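Local coordinates for Sso-CP2 metallo-carboxypetidase (Sulfolobus solfataricus, PDB 4MMO), which is a zinc-binding peptidase of the M20 family that probably acts as a carboxypeptidase, hydrolysing peptides from the C-terminal end, at residues P15-T20 with A86-T91; H51-A56 with E145-K150; S159-G164 with S353-A358; L264-K269 with A273-T278; K320-L325 with I338-F343. All blocks are in the same frame, centred on the assembly; numbering follows the deposited sequence.

Contact 1: residues P15-T20 with A86-T91; sequences PSISAT and APFSAT
Phe88 lays its ring against Pro15, so that a type I beta turn from Ala86 to Ser89 meets the loop between helix 3-12 and helix 24-39. The side chain starts well aimed, its bond to CB pointing toward the loop, and CG then stands anti to the carbonyl carbon (chi1 -63°), within touching range of Pro15 CB. On one flank Phe88 CD1 and CE1 approach the backbone of the proline, with CE1 3.6 Å from Pro15 CA; on the other, CD2 and CE2 lie against Pro15 CB, CE2 being 3.8 Å from it. At the far end Phe88 CZ meets both Pro15 CB and, at 4.1 Å, Ile17 CG1, which approaches the ring obliquely. Pro15 CB makes a CH-pi contact over the ring, 3.7 Å from the centroid and 8° off the normal. The neighbouring Ser16 OG is hydrogen-bonded to Tyr72 O, and the Ser16 side chain is about 8 Å from that of His71, a zinc ligand. The turn that carries the phenyl group is closed by Ala86 O, which accepts twice from one residue: Ser89 N lies 2.9 Å from Ala86 O, and Ser89 OG reaches a lone pair of the same oxygen, in the carbonyl plane, at 2.7 Å.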
# COMPACT_ATOMS: atom_id res chain seq x y z
N PRO A 15 -23.43 16.52 -11.91
CA PRO A 15 -22.63 15.57 -11.14
C PRO A 15 -23.28 15.27 -9.79
O PRO A 15 -24.07 16.06 -9.29
CB PRO A 15 -21.29 16.29 -10.96
CG PRO A 15 -21.60 17.73 -11.12
CD PRO A 15 -22.74 17.81 -12.09
N SER A 16 -22.94 14.12 -9.23
CA SER A 16 -23.56 13.65 -8.00
C SER A 16 -22.69 12.55 -7.44
O SER A 16 -23.15 11.44 -7.17
CB SER A 16 -24.98 13.14 -8.28
OG SER A 16 -24.99 12.31 -9.42
N ILE A 17 -21.41 12.86 -7.28
CA ILE A 17 -20.47 11.92 -6.72
C ILE A 17 -20.70 11.87 -5.21
O ILE A 17 -20.49 12.85 -4.52
CB ILE A 17 -19.02 12.31 -7.04
CG1 ILE A 17 -18.87 12.51 -8.55
CG2 ILE A 17 -18.06 11.26 -6.53
CD1 ILE A 17 -17.52 13.06 -8.98
N SER A 18 -21.16 10.72 -4.72
CA SER A 18 -21.46 10.56 -3.31
C SER A 18 -20.18 10.42 -2.49
O SER A 18 -20.17 10.72 -1.29
CB SER A 18 -22.36 9.34 -3.09
OG SER A 18 -21.82 8.20 -3.72
N ALA A 19 -19.11 9.96 -3.13
CA ALA A 19 -17.83 9.77 -2.45
C ALA A 19 -17.30 11.09 -1.90
O ALA A 19 -16.70 11.12 -0.82
CB ALA A 19 -16.82 9.16 -3.40
N THR A 20 -17.53 12.18 -2.63
CA THR A 20 -17.08 13.51 -2.24
C THR A 20 -18.25 14.38 -1.80
O THR A 20 -18.08 15.30 -1.00
CB THR A 20 -16.34 14.21 -3.39
OG1 THR A 20 -17.24 14.41 -4.49
CG2 THR A 20 -15.15 13.39 -3.86
N ALA A 86 -15.54 14.99 -21.32
CA ALA A 86 -15.73 15.33 -19.91
C ALA A 86 -16.75 14.39 -19.28
O ALA A 86 -17.81 14.16 -19.87
CB ALA A 86 -16.19 16.77 -19.77
N PRO A 87 -16.44 13.83 -18.09
CA PRO A 87 -17.30 12.84 -17.44
C PRO A 87 -18.77 13.21 -17.36
O PRO A 87 -19.61 12.30 -17.33
CB PRO A 87 -16.71 12.74 -16.04
CG PRO A 87 -15.29 13.05 -16.21
CD PRO A 87 -15.22 14.08 -17.30
N PHE A 88 -19.09 14.50 -17.31
CA PHE A 88 -20.48 14.93 -17.17
C PHE A 88 -20.97 15.78 -18.34
O PHE A 88 -21.93 16.54 -18.21
CB PHE A 88 -20.67 15.64 -15.83
CG PHE A 88 -20.42 14.74 -14.65
CD1 PHE A 88 -21.37 13.81 -14.26
CD2 PHE A 88 -19.22 14.80 -13.96
CE1 PHE A 88 -21.15 12.97 -13.19
CE2 PHE A 88 -18.99 13.97 -12.88
CZ PHE A 88 -19.95 13.05 -12.49
N SER A 89 -20.32 15.64 -19.49
CA SER A 89 -20.75 16.35 -20.69
C SER A 89 -22.02 15.74 -21.28
O SER A 89 -22.81 16.44 -21.90
CB SER A 89 -19.63 16.35 -21.73
OG SER A 89 -19.21 15.03 -22.03
N ALA A 90 -22.21 14.44 -21.06
CA ALA A 90 -23.32 13.70 -21.68
C ALA A 90 -23.30 13.92 -23.19
O ALA A 90 -24.32 14.19 -23.81
CB ALA A 90 -24.65 14.13 -21.09
N THR A 91 -22.10 13.81 -23.76
CA THR A 91 -21.90 14.01 -25.18
C THR A 91 -22.56 12.89 -25.96
O THR A 91 -22.43 11.71 -25.60
CB THR A 91 -20.40 14.04 -25.51
OG1 THR A 91 -19.80 15.19 -24.91
CG2 THR A 91 -20.17 14.08 -27.02

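Contact 2: residues H51-A56 with E145-K150; sequences HPVVYA and EDYIEK
Strand 53-58 of the six-stranded mixed sheet is covered on one face by helix 144-149, and Val53 and Tyr147 carry most of that packing. This is the layered alpha/beta architecture of the M20 catalytic domain in miniature. The two side chains come from opposite directions. Tyr147 has CG anti to its backbone nitrogen (chi1 164°), a setting that sends the ring down from the helix onto the strand. Val53 answers with both methyls: CG1 lies 4.1 Å from Tyr147 CE2 and slightly farther from CZ, while CG2 sits over one face of the ring. Two residues along the strand, Tyr55 touches the far end of the same side chain, its CB 4.1 Å from Tyr147 OH, with the hydroxyl oblique to the Tyr55 ring. Leu132 of strand 128-134 packs against Val53 and Tyr147 alike, so the tyrosine spans two adjacent strands, whereas Pro52 and Ala56 touch helix 24-39. All three residues that meet here are buried. Apart from the Tyr147 hydroxyl, the touching atoms are carbons, so the two segments meet mainly by apolar packing, held by shape and by exclusion of water, not by directional polar bonds between them.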
# COMPACT_ATOMS: atom_id res chain seq x y z
N HIS A 51 -26.83 11.80 2.85
CA HIS A 51 -27.46 12.30 1.64
C HIS A 51 -28.97 12.02 1.65
O HIS A 51 -29.41 11.03 2.22
CB HIS A 51 -26.80 11.69 0.41
CG HIS A 51 -25.32 11.92 0.35
ND1 HIS A 51 -24.72 13.03 0.91
CD2 HIS A 51 -24.32 11.19 -0.19
CE1 HIS A 51 -23.42 12.97 0.71
NE2 HIS A 51 -23.15 11.87 0.04
N PRO A 52 -29.76 12.92 1.04
CA PRO A 52 -31.21 12.81 1.14
C PRO A 52 -31.80 11.76 0.21
O PRO A 52 -31.16 11.34 -0.75
CB PRO A 52 -31.69 14.20 0.72
CG PRO A 52 -30.67 14.64 -0.27
CD PRO A 52 -29.35 14.05 0.18
N VAL A 53 -33.03 11.35 0.51
CA VAL A 53 -33.76 10.37 -0.29
C VAL A 53 -34.94 11.05 -0.98
O VAL A 53 -35.67 11.83 -0.35
CB VAL A 53 -34.27 9.22 0.61
CG1 VAL A 53 -35.35 8.40 -0.08
CG2 VAL A 53 -33.11 8.32 1.02
N VAL A 54 -35.12 10.77 -2.26
CA VAL A 54 -36.30 11.24 -2.98
C VAL A 54 -37.37 10.16 -2.95
O VAL A 54 -37.12 9.02 -3.35
CB VAL A 54 -35.99 11.57 -4.45
CG1 VAL A 54 -37.21 12.19 -5.12
CG2 VAL A 54 -34.80 12.51 -4.54
N TYR A 55 -38.55 10.53 -2.48
CA TYR A 55 -39.66 9.60 -2.37
C TYR A 55 -40.90 10.16 -3.07
O TYR A 55 -41.13 11.37 -3.06
CB TYR A 55 -39.99 9.31 -0.90
CG TYR A 55 -41.20 8.42 -0.73
CD1 TYR A 55 -41.10 7.05 -0.89
CD2 TYR A 55 -42.44 8.96 -0.42
CE1 TYR A 55 -42.20 6.23 -0.74
CE2 TYR A 55 -43.55 8.15 -0.27
CZ TYR A 55 -43.42 6.78 -0.43
OH TYR A 55 -44.52 5.96 -0.28
N ALA A 56 -41.68 9.27 -3.67
CA ALA A 56 -42.94 9.65 -4.29
C ALA A 56 -43.85 8.43 -4.40
O ALA A 56 -43.38 7.30 -4.55
CB ALA A 56 -42.71 10.27 -5.66
N GLU A 145 -30.61 2.27 5.84
CA GLU A 145 -31.36 1.39 6.73
C GLU A 145 -32.11 2.19 7.79
O GLU A 145 -33.29 1.93 8.04
CB GLU A 145 -30.44 0.38 7.41
CG GLU A 145 -31.17 -0.59 8.33
CD GLU A 145 -30.27 -1.65 8.91
OE1 GLU A 145 -29.07 -1.68 8.56
OE2 GLU A 145 -30.76 -2.47 9.72
N ASP A 146 -31.44 3.17 8.39
CA ASP A 146 -32.05 4.00 9.42
C ASP A 146 -33.31 4.67 8.89
O ASP A 146 -34.31 4.78 9.60
CB ASP A 146 -31.07 5.06 9.93
CG ASP A 146 -29.94 4.47 10.74
OD1 ASP A 146 -30.13 3.41 11.36
OD2 ASP A 146 -28.85 5.08 10.77
N TYR A 147 -33.26 5.11 7.65
CA TYR A 147 -34.43 5.72 7.03
C TYR A 147 -35.55 4.70 6.82
O TYR A 147 -36.72 5.00 7.05
CB TYR A 147 -34.06 6.36 5.69
CG TYR A 147 -35.26 6.65 4.84
CD1 TYR A 147 -36.08 7.74 5.11
CD2 TYR A 147 -35.60 5.82 3.79
CE1 TYR A 147 -37.19 8.00 4.34
CE2 TYR A 147 -36.71 6.08 3.01
CZ TYR A 147 -37.50 7.16 3.29
OH TYR A 147 -38.61 7.42 2.52
N ILE A 148 -35.19 3.50 6.38
CA ILE A 148 -36.20 2.49 6.08
C ILE A 148 -36.87 1.99 7.35
O ILE A 148 -38.09 1.77 7.37
CB ILE A 148 -35.59 1.30 5.29
CG1 ILE A 148 -35.25 1.75 3.87
CG2 ILE A 148 -36.55 0.11 5.25
CD1 ILE A 148 -34.49 0.72 3.05
N GLU A 149 -36.09 1.81 8.41
CA GLU A 149 -36.63 1.27 9.65
C GLU A 149 -37.65 2.20 10.31
O GLU A 149 -38.48 1.76 11.10
CB GLU A 149 -35.51 0.96 10.64
CG GLU A 149 -34.52 -0.11 10.17
CD GLU A 149 -35.08 -1.52 10.23
OE1 GLU A 149 -36.32 -1.69 10.34
OE2 GLU A 149 -34.28 -2.48 10.17
N LYS A 150 -37.60 3.49 9.96
CA LYS A 150 -38.54 4.46 10.53
C LYS A 150 -39.75 4.68 9.61
O LYS A 150 -40.69 5.38 9.98
CB LYS A 150 -37.82 5.79 10.80
CG LYS A 150 -37.91 6.80 9.67
CD LYS A 150 -37.02 8.02 9.92
CE LYS A 150 -37.37 9.16 8.97
NZ LYS A 150 -38.69 9.77 9.29

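Contact 3: residues S159-G164 with S353-A358; sequences SVIMEG and STVVKA
Val355, near the start of helix 354-367, packs down on Ser159 and Ile161 of strand 159-161, an inner strand of the mixed sheet between 65-71 and 395-396. The close part is small and apolar. Ser159 CB sits 3.9 Å from Val355 CB, and the branch methyls Ile161 CG2 and Val355 CG2 meet at the same separation. With Val355 CG2 anti to its backbone nitrogen and CG1 held between nitrogen and carbonyl carbon (chi1 66°), one methyl reaches toward Ile161 while the other lies over Ser159 CB. Phe430 of helix 417-433 touches both Ile161 and Val355, closing the cluster. Elsewhere around the helix the character changes: Thr354 is partly exposed and Lys357 is exposed, and neither meets the strand. The first turn is capped from within, Ser353 OG at the N-cap accepting from Val356 N at 3.2 Å with an N-H...O angle of 159°. Beyond the strand the chain runs on to Glu163, a zinc ligand together with His71 and Asp104. The one polar tip in the buried cluster, Ser159 OG, is hydrogen-bonded to Tyr434 OH, so its burial beside the Val355 methyls leaves it with a partner, and the two segments themselves join through dispersion contacts alone.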
# COMPACT_ATOMS: atom_id res chain seq x y z
N SER A 159 -44.20 -6.07 -3.88
CA SER A 159 -42.96 -6.47 -4.53
C SER A 159 -42.04 -5.28 -4.71
O SER A 159 -42.46 -4.13 -4.59
CB SER A 159 -43.25 -7.11 -5.89
OG SER A 159 -43.85 -6.18 -6.77
N VAL A 160 -40.78 -5.57 -5.00
CA VAL A 160 -39.78 -4.54 -5.17
C VAL A 160 -38.85 -4.87 -6.33
O VAL A 160 -38.48 -6.03 -6.52
CB VAL A 160 -38.95 -4.34 -3.88
CG1 VAL A 160 -38.33 -5.67 -3.43
CG2 VAL A 160 -37.87 -3.29 -4.08
N ILE A 161 -38.50 -3.85 -7.11
CA ILE A 161 -37.45 -4.00 -8.11
C ILE A 161 -36.26 -3.12 -7.74
O ILE A 161 -36.41 -1.95 -7.40
CB ILE A 161 -37.96 -3.72 -9.55
CG1 ILE A 161 -38.45 -2.28 -9.71
CG2 ILE A 161 -39.07 -4.72 -9.93
CD1 ILE A 161 -38.66 -1.87 -11.15
N MET A 162 -35.07 -3.72 -7.78
CA MET A 162 -33.86 -3.02 -7.39
C MET A 162 -33.36 -2.15 -8.55
O MET A 162 -34.11 -1.89 -9.48
CB MET A 162 -32.80 -4.03 -6.93
CG MET A 162 -33.22 -4.83 -5.71
SD MET A 162 -33.71 -3.81 -4.30
CE MET A 162 -32.17 -2.94 -3.98
N GLU A 163 -32.10 -1.70 -8.48
CA GLU A 163 -31.61 -0.67 -9.39
C GLU A 163 -31.67 -1.12 -10.85
O GLU A 163 -31.79 -0.30 -11.76
CB GLU A 163 -30.20 -0.19 -8.99
CG GLU A 163 -29.02 -1.00 -9.52
CD GLU A 163 -27.67 -0.31 -9.29
OE1 GLU A 163 -27.00 0.04 -10.27
OE2 GLU A 163 -27.27 -0.11 -8.13
N GLY A 164 -31.61 -2.43 -11.07
CA GLY A 164 -31.72 -2.99 -12.40
C GLY A 164 -30.45 -3.68 -12.87
O GLY A 164 -29.47 -3.78 -12.13
N SER A 353 -41.83 -15.97 -8.37
CA SER A 353 -42.67 -14.85 -7.99
C SER A 353 -43.24 -14.22 -9.25
O SER A 353 -42.64 -14.32 -10.32
CB SER A 353 -41.88 -13.81 -7.19
OG SER A 353 -41.04 -13.05 -8.04
N THR A 354 -44.38 -13.56 -9.13
CA THR A 354 -45.00 -12.92 -10.27
C THR A 354 -44.15 -11.75 -10.79
O THR A 354 -44.10 -11.50 -12.00
CB THR A 354 -46.41 -12.42 -9.94
OG1 THR A 354 -46.37 -11.64 -8.74
CG2 THR A 354 -47.36 -13.59 -9.74
N VAL A 355 -43.49 -11.03 -9.89
CA VAL A 355 -42.69 -9.89 -10.33
C VAL A 355 -41.55 -10.40 -11.21
O VAL A 355 -41.25 -9.80 -12.24
CB VAL A 355 -42.16 -9.01 -9.14
CG1 VAL A 355 -41.15 -9.77 -8.28
CG2 VAL A 355 -41.54 -7.73 -9.68
N VAL A 356 -40.96 -11.53 -10.83
CA VAL A 356 -39.90 -12.11 -11.65
C VAL A 356 -40.47 -12.58 -12.99
O VAL A 356 -39.90 -12.31 -14.05
CB VAL A 356 -39.19 -13.28 -10.94
CG1 VAL A 356 -38.26 -14.02 -11.90
CG2 VAL A 356 -38.40 -12.77 -9.75
N LYS A 357 -41.61 -13.26 -12.93
CA LYS A 357 -42.26 -13.77 -14.13
C LYS A 357 -42.58 -12.64 -15.08
O LYS A 357 -42.23 -12.70 -16.26
CB LYS A 357 -43.54 -14.53 -13.76
CG LYS A 357 -43.30 -15.95 -13.28
CD LYS A 357 -44.55 -16.53 -12.62
CE LYS A 357 -44.52 -18.06 -12.62
NZ LYS A 357 -45.69 -18.63 -11.91
N ALA A 358 -43.23 -11.59 -14.57
CA ALA A 358 -43.55 -10.42 -15.37
C ALA A 358 -42.30 -9.82 -16.00
O ALA A 358 -42.33 -9.30 -17.12
CB ALA A 358 -44.25 -9.38 -14.52

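Contact 4: residues L264-K269 with A273-T278; sequences LKYNEK and AEALLT. With SO4 (sulfate ion), chain H.
Tyr266 and Ala275 supply the apolar part of this contact: Tyr266 CE2 lies 3.7 Å from Ala275 CB, the methyl approaching the ring obliquely. The tyrosine is backed by its own neighbour, since Lys265 CB stands 3.8 Å above the plane of the Tyr266 ring, offset toward its rim. Backbone bonding forms a second class. Ala273 N donates to Lys269 O at 3.0 Å with an N-H...O angle of 159°, an i to i+4 helical bond in the first turn of helix 269-278. Glu268 occupies the N-cap position, and the helix that follows brings Ala275 back to face Tyr266 of the preceding loop. Both segments belong to the M20 dimerisation region, and the second subunit does meet them: Pro202 of that subunit packs on Tyr266, and its Val204 on Leu264 and Lys265. Charged groups make up the third class. Lys269 NZ forms a salt bridge with Asp249. Lys265, its chain bent at the last two torsions, donates from NZ to Gly222 O and to O4 of a sulfate ion, probably from the crystallisation liquor, the latter at 2.6 Å, while its CG lies 3.4 Å from sulfate O1. With a leucine in place of Lys265, the sulfate and Gly222 O would probably each be left without this ammonium donor.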
# COMPACT_ATOMS: atom_id res chain seq x y z
N LEU A 264 -6.28 -17.02 -14.73
CA LEU A 264 -7.44 -17.18 -13.87
C LEU A 264 -7.28 -18.48 -13.08
O LEU A 264 -6.48 -19.34 -13.45
CB LEU A 264 -8.73 -17.23 -14.69
CG LEU A 264 -9.05 -16.02 -15.57
CD1 LEU A 264 -10.35 -16.24 -16.32
CD2 LEU A 264 -9.12 -14.74 -14.74
N LYS A 265 -8.04 -18.63 -12.00
CA LYS A 265 -7.95 -19.83 -11.18
C LYS A 265 -8.68 -21.02 -11.82
O LYS A 265 -8.45 -22.17 -11.44
CB LYS A 265 -8.52 -19.55 -9.78
CG LYS A 265 -7.62 -18.68 -8.91
CD LYS A 265 -8.30 -18.25 -7.61
CE LYS A 265 -8.46 -19.40 -6.63
NZ LYS A 265 -7.14 -19.94 -6.17
N TYR A 266 -9.55 -20.74 -12.78
CA TYR A 266 -10.35 -21.78 -13.43
C TYR A 266 -10.47 -21.54 -14.93
O TYR A 266 -10.39 -20.40 -15.39
CB TYR A 266 -11.74 -21.85 -12.81
CG TYR A 266 -11.73 -21.82 -11.29
CD1 TYR A 266 -11.31 -22.92 -10.57
CD2 TYR A 266 -12.15 -20.69 -10.60
CE1 TYR A 266 -11.30 -22.90 -9.19
CE2 TYR A 266 -12.14 -20.66 -9.22
CZ TYR A 266 -11.72 -21.77 -8.52
OH TYR A 266 -11.70 -21.76 -7.14
N ASN A 267 -10.68 -22.63 -15.69
CA ASN A 267 -10.78 -22.57 -17.15
C ASN A 267 -12.16 -22.96 -17.67
O ASN A 267 -12.60 -22.46 -18.71
CB ASN A 267 -9.72 -23.47 -17.79
CG ASN A 267 -8.31 -23.05 -17.44
OD1 ASN A 267 -8.06 -21.91 -17.03
ND2 ASN A 267 -7.37 -23.98 -17.60
N GLU A 268 -12.84 -23.87 -16.97
CA GLU A 268 -14.18 -24.30 -17.37
C GLU A 268 -15.21 -23.22 -17.06
O GLU A 268 -15.11 -22.52 -16.06
CB GLU A 268 -14.55 -25.60 -16.64
CG GLU A 268 -15.97 -26.06 -16.90
N LYS A 269 -16.22 -23.10 -17.92
CA LYS A 269 -17.20 -22.02 -17.78
C LYS A 269 -18.11 -22.23 -16.57
O LYS A 269 -18.48 -21.28 -15.88
CB LYS A 269 -18.02 -21.83 -19.07
CG LYS A 269 -19.15 -22.82 -19.32
CD LYS A 269 -20.33 -22.14 -20.00
CE LYS A 269 -20.02 -21.77 -21.44
NZ LYS A 269 -21.08 -20.91 -22.03
N ALA A 273 -18.59 -19.80 -13.27
CA ALA A 273 -19.92 -19.35 -12.89
C ALA A 273 -20.19 -19.68 -11.42
O ALA A 273 -20.74 -18.86 -10.69
CB ALA A 273 -20.97 -20.01 -13.77
N GLU A 274 -19.79 -20.87 -11.01
CA GLU A 274 -19.99 -21.31 -9.64
C GLU A 274 -19.19 -20.43 -8.68
O GLU A 274 -19.74 -19.88 -7.73
CB GLU A 274 -19.59 -22.77 -9.49
CG GLU A 274 -19.95 -23.38 -8.15
CD GLU A 274 -19.53 -24.83 -8.04
OE1 GLU A 274 -19.41 -25.50 -9.09
OE2 GLU A 274 -19.31 -25.31 -6.90
N ALA A 275 -17.89 -20.30 -8.93
CA ALA A 275 -17.01 -19.53 -8.06
C ALA A 275 -17.48 -18.08 -7.94
O ALA A 275 -17.57 -17.54 -6.84
CB ALA A 275 -15.58 -19.57 -8.59
N LEU A 276 -17.77 -17.48 -9.08
CA LEU A 276 -18.16 -16.08 -9.14
C LEU A 276 -19.45 -15.80 -8.36
O LEU A 276 -19.54 -14.82 -7.63
CB LEU A 276 -18.34 -15.66 -10.60
CG LEU A 276 -18.57 -14.19 -10.90
CD1 LEU A 276 -17.44 -13.32 -10.36
CD2 LEU A 276 -18.71 -13.99 -12.40
N LEU A 277 -20.44 -16.68 -8.52
CA LEU A 277 -21.77 -16.45 -7.97
C LEU A 277 -22.01 -17.09 -6.59
O LEU A 277 -22.89 -16.65 -5.86
CB LEU A 277 -22.83 -16.95 -8.95
CG LEU A 277 -22.82 -16.34 -10.36
CD1 LEU A 277 -24.02 -16.85 -11.15
CD2 LEU A 277 -22.81 -14.82 -10.32
N THR A 278 -21.22 -18.11 -6.24
CA THR A 278 -21.51 -18.95 -5.08
C THR A 278 -20.49 -18.86 -3.93
O THR A 278 -20.83 -19.14 -2.78
CB THR A 278 -21.67 -20.44 -5.51
OG1 THR A 278 -22.76 -20.55 -6.44
CG2 THR A 278 -21.94 -21.37 -4.33
S SO4 H . -4.19 -20.86 -8.42
O1 SO4 H . -4.37 -19.68 -9.27
O2 SO4 H . -4.78 -22.03 -9.06
O3 SO4 H . -2.76 -21.09 -8.22
O4 SO4 H . -4.83 -20.64 -7.12

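Contact 5: residues K320-L325 with I338-F343; sequences KVFELL and ILAHGF
Phe322 extends from its helix with CG anti to the backbone nitrogen (chi1 -171°), while Phe343 has CG beside its own nitrogen (chi1 -58°), and these settings bring the two rings together as a T-shaped pair. The helix and strand involved belong to a beta-alpha-beta crossover: helix 318-331 links strand 299-312 to strand 337-348, with strand 178-190 lying between them in the sheet. In the pair, the edge of Phe343 is directed at the face of Phe322, centroids 5.8 Å apart and planes at 80°. Phe343 CE2 also comes within 4.1 Å of Phe322 CB, which lies at the edge of the Phe343 ring, near its plane; Tyr319 stacks on Phe343 in addition. Ala340 adds a CH-pi contact, its CB 3.4 Å above the plane of Phe322, shifted toward the rim and nearest to CE1. Replacing Phe322 by a serine would probably open a gap between helix and strand and leave the Phe343 edge and the Ala340 methyl without the aromatic face they meet. Earlier in the strand, Ile338 slides past the phenyl group in the opposite direction, setting its CG2 3.9 Å from Phe322 CE1 and 4.1 Å from CZ.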
# COMPACT_ATOMS: atom_id res chain seq x y z
N LYS A 320 -22.42 -10.98 12.23
CA LYS A 320 -21.88 -12.19 12.83
C LYS A 320 -20.46 -12.46 12.32
O LYS A 320 -19.57 -12.82 13.10
CB LYS A 320 -22.78 -13.38 12.52
CG LYS A 320 -22.33 -14.67 13.18
CD LYS A 320 -23.42 -15.73 13.10
CE LYS A 320 -22.98 -17.02 13.78
NZ LYS A 320 -24.06 -18.05 13.76
N VAL A 321 -20.24 -12.29 11.02
CA VAL A 321 -18.92 -12.54 10.44
C VAL A 321 -17.90 -11.61 11.07
O VAL A 321 -16.76 -12.00 11.30
CB VAL A 321 -18.95 -12.35 8.90
CG1 VAL A 321 -17.54 -12.38 8.32
CG2 VAL A 321 -19.80 -13.44 8.26
N PHE A 322 -18.32 -10.38 11.36
CA PHE A 322 -17.47 -9.40 12.02
C PHE A 322 -17.04 -9.91 13.39
O PHE A 322 -15.89 -9.72 13.79
CB PHE A 322 -18.20 -8.07 12.15
CG PHE A 322 -17.33 -6.94 12.64
CD1 PHE A 322 -16.11 -6.68 12.04
CD2 PHE A 322 -17.75 -6.12 13.67
CE1 PHE A 322 -15.31 -5.64 12.48
CE2 PHE A 322 -16.95 -5.07 14.11
CZ PHE A 322 -15.73 -4.83 13.51
N GLU A 323 -17.95 -10.56 14.10
CA GLU A 323 -17.64 -11.08 15.42
C GLU A 323 -16.69 -12.28 15.32
O GLU A 323 -15.77 -12.42 16.12
CB GLU A 323 -18.92 -11.49 16.17
CG GLU A 323 -18.69 -12.04 17.57
CD GLU A 323 -17.90 -11.08 18.46
OE1 GLU A 323 -18.10 -9.85 18.35
OE2 GLU A 323 -17.08 -11.57 19.27
N LEU A 324 -16.93 -13.13 14.32
CA LEU A 324 -16.05 -14.28 14.09
C LEU A 324 -14.65 -13.81 13.72
O LEU A 324 -13.65 -14.36 14.19
CB LEU A 324 -16.61 -15.16 12.97
CG LEU A 324 -17.93 -15.88 13.24
CD1 LEU A 324 -18.31 -16.73 12.03
CD2 LEU A 324 -17.85 -16.75 14.49
N LEU A 325 -14.58 -12.78 12.88
CA LEU A 325 -13.30 -12.19 12.51
C LEU A 325 -12.59 -11.69 13.75
O LEU A 325 -11.39 -11.90 13.92
CB LEU A 325 -13.50 -11.04 11.53
CG LEU A 325 -12.25 -10.22 11.23
CD1 LEU A 325 -11.18 -11.09 10.59
CD2 LEU A 325 -12.58 -9.03 10.35
N ILE A 338 -9.66 -1.97 14.91
CA ILE A 338 -10.49 -2.57 13.87
C ILE A 338 -11.65 -1.64 13.59
O ILE A 338 -12.40 -1.28 14.50
CB ILE A 338 -11.06 -3.93 14.28
CG1 ILE A 338 -9.99 -4.79 14.96
CG2 ILE A 338 -11.62 -4.65 13.05
CD1 ILE A 338 -10.54 -6.05 15.60
N LEU A 339 -11.79 -1.25 12.33
CA LEU A 339 -12.87 -0.37 11.89
C LEU A 339 -13.68 -1.09 10.82
O LEU A 339 -13.11 -1.71 9.93
CB LEU A 339 -12.29 0.92 11.32
CG LEU A 339 -11.31 1.66 12.23
CD1 LEU A 339 -10.46 2.63 11.42
CD2 LEU A 339 -12.06 2.39 13.33
N ALA A 340 -15.01 -1.02 10.92
CA ALA A 340 -15.88 -1.69 9.97
C ALA A 340 -16.98 -0.77 9.44
O ALA A 340 -17.30 0.24 10.06
CB ALA A 340 -16.51 -2.91 10.61
N HIS A 341 -17.54 -1.12 8.29
CA HIS A 341 -18.68 -0.41 7.72
C HIS A 341 -19.26 -1.16 6.53
O HIS A 341 -18.70 -2.16 6.08
CB HIS A 341 -18.28 1.01 7.29
CG HIS A 341 -17.23 1.05 6.23
ND1 HIS A 341 -15.88 0.97 6.50
CD2 HIS A 341 -17.34 1.16 4.88
CE1 HIS A 341 -15.20 1.04 5.37
NE2 HIS A 341 -16.06 1.15 4.37
N GLY A 342 -20.40 -0.69 6.04
CA GLY A 342 -21.03 -1.27 4.87
C GLY A 342 -21.53 -2.69 5.08
O GLY A 342 -21.42 -3.52 4.18
N PHE A 343 -22.07 -2.96 6.26
CA PHE A 343 -22.68 -4.26 6.52
C PHE A 343 -23.87 -4.45 5.58
O PHE A 343 -24.80 -3.66 5.59
CB PHE A 343 -23.15 -4.35 7.98
CG PHE A 343 -22.06 -4.15 9.00
CD1 PHE A 343 -21.67 -2.87 9.37
CD2 PHE A 343 -21.43 -5.23 9.59
CE1 PHE A 343 -20.67 -2.67 10.31
CE2 PHE A 343 -20.43 -5.04 10.53
CZ PHE A 343 -20.05 -3.76 10.89

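In the fold
From the N terminus, contact 1 draws the loop after helix 3-12 to the turn before strand 91-93. Before it closes, the chain has already passed residues 51-56, the first half of contact 2, so the two loops cross; they also touch, around Ser18 and His51. Contact 2 closes at helix 144-149, and strand 159-161, next but for a short connection, enters the same mixed sheet and opens contact 3. That contact spans the longest excursion, returning only at helix 354-367. Nested inside it, one after the other, are two local closures: contact 4, in the dimerisation region beside the second subunit, and contact 5, where a helix packs on the antiparallel sheet.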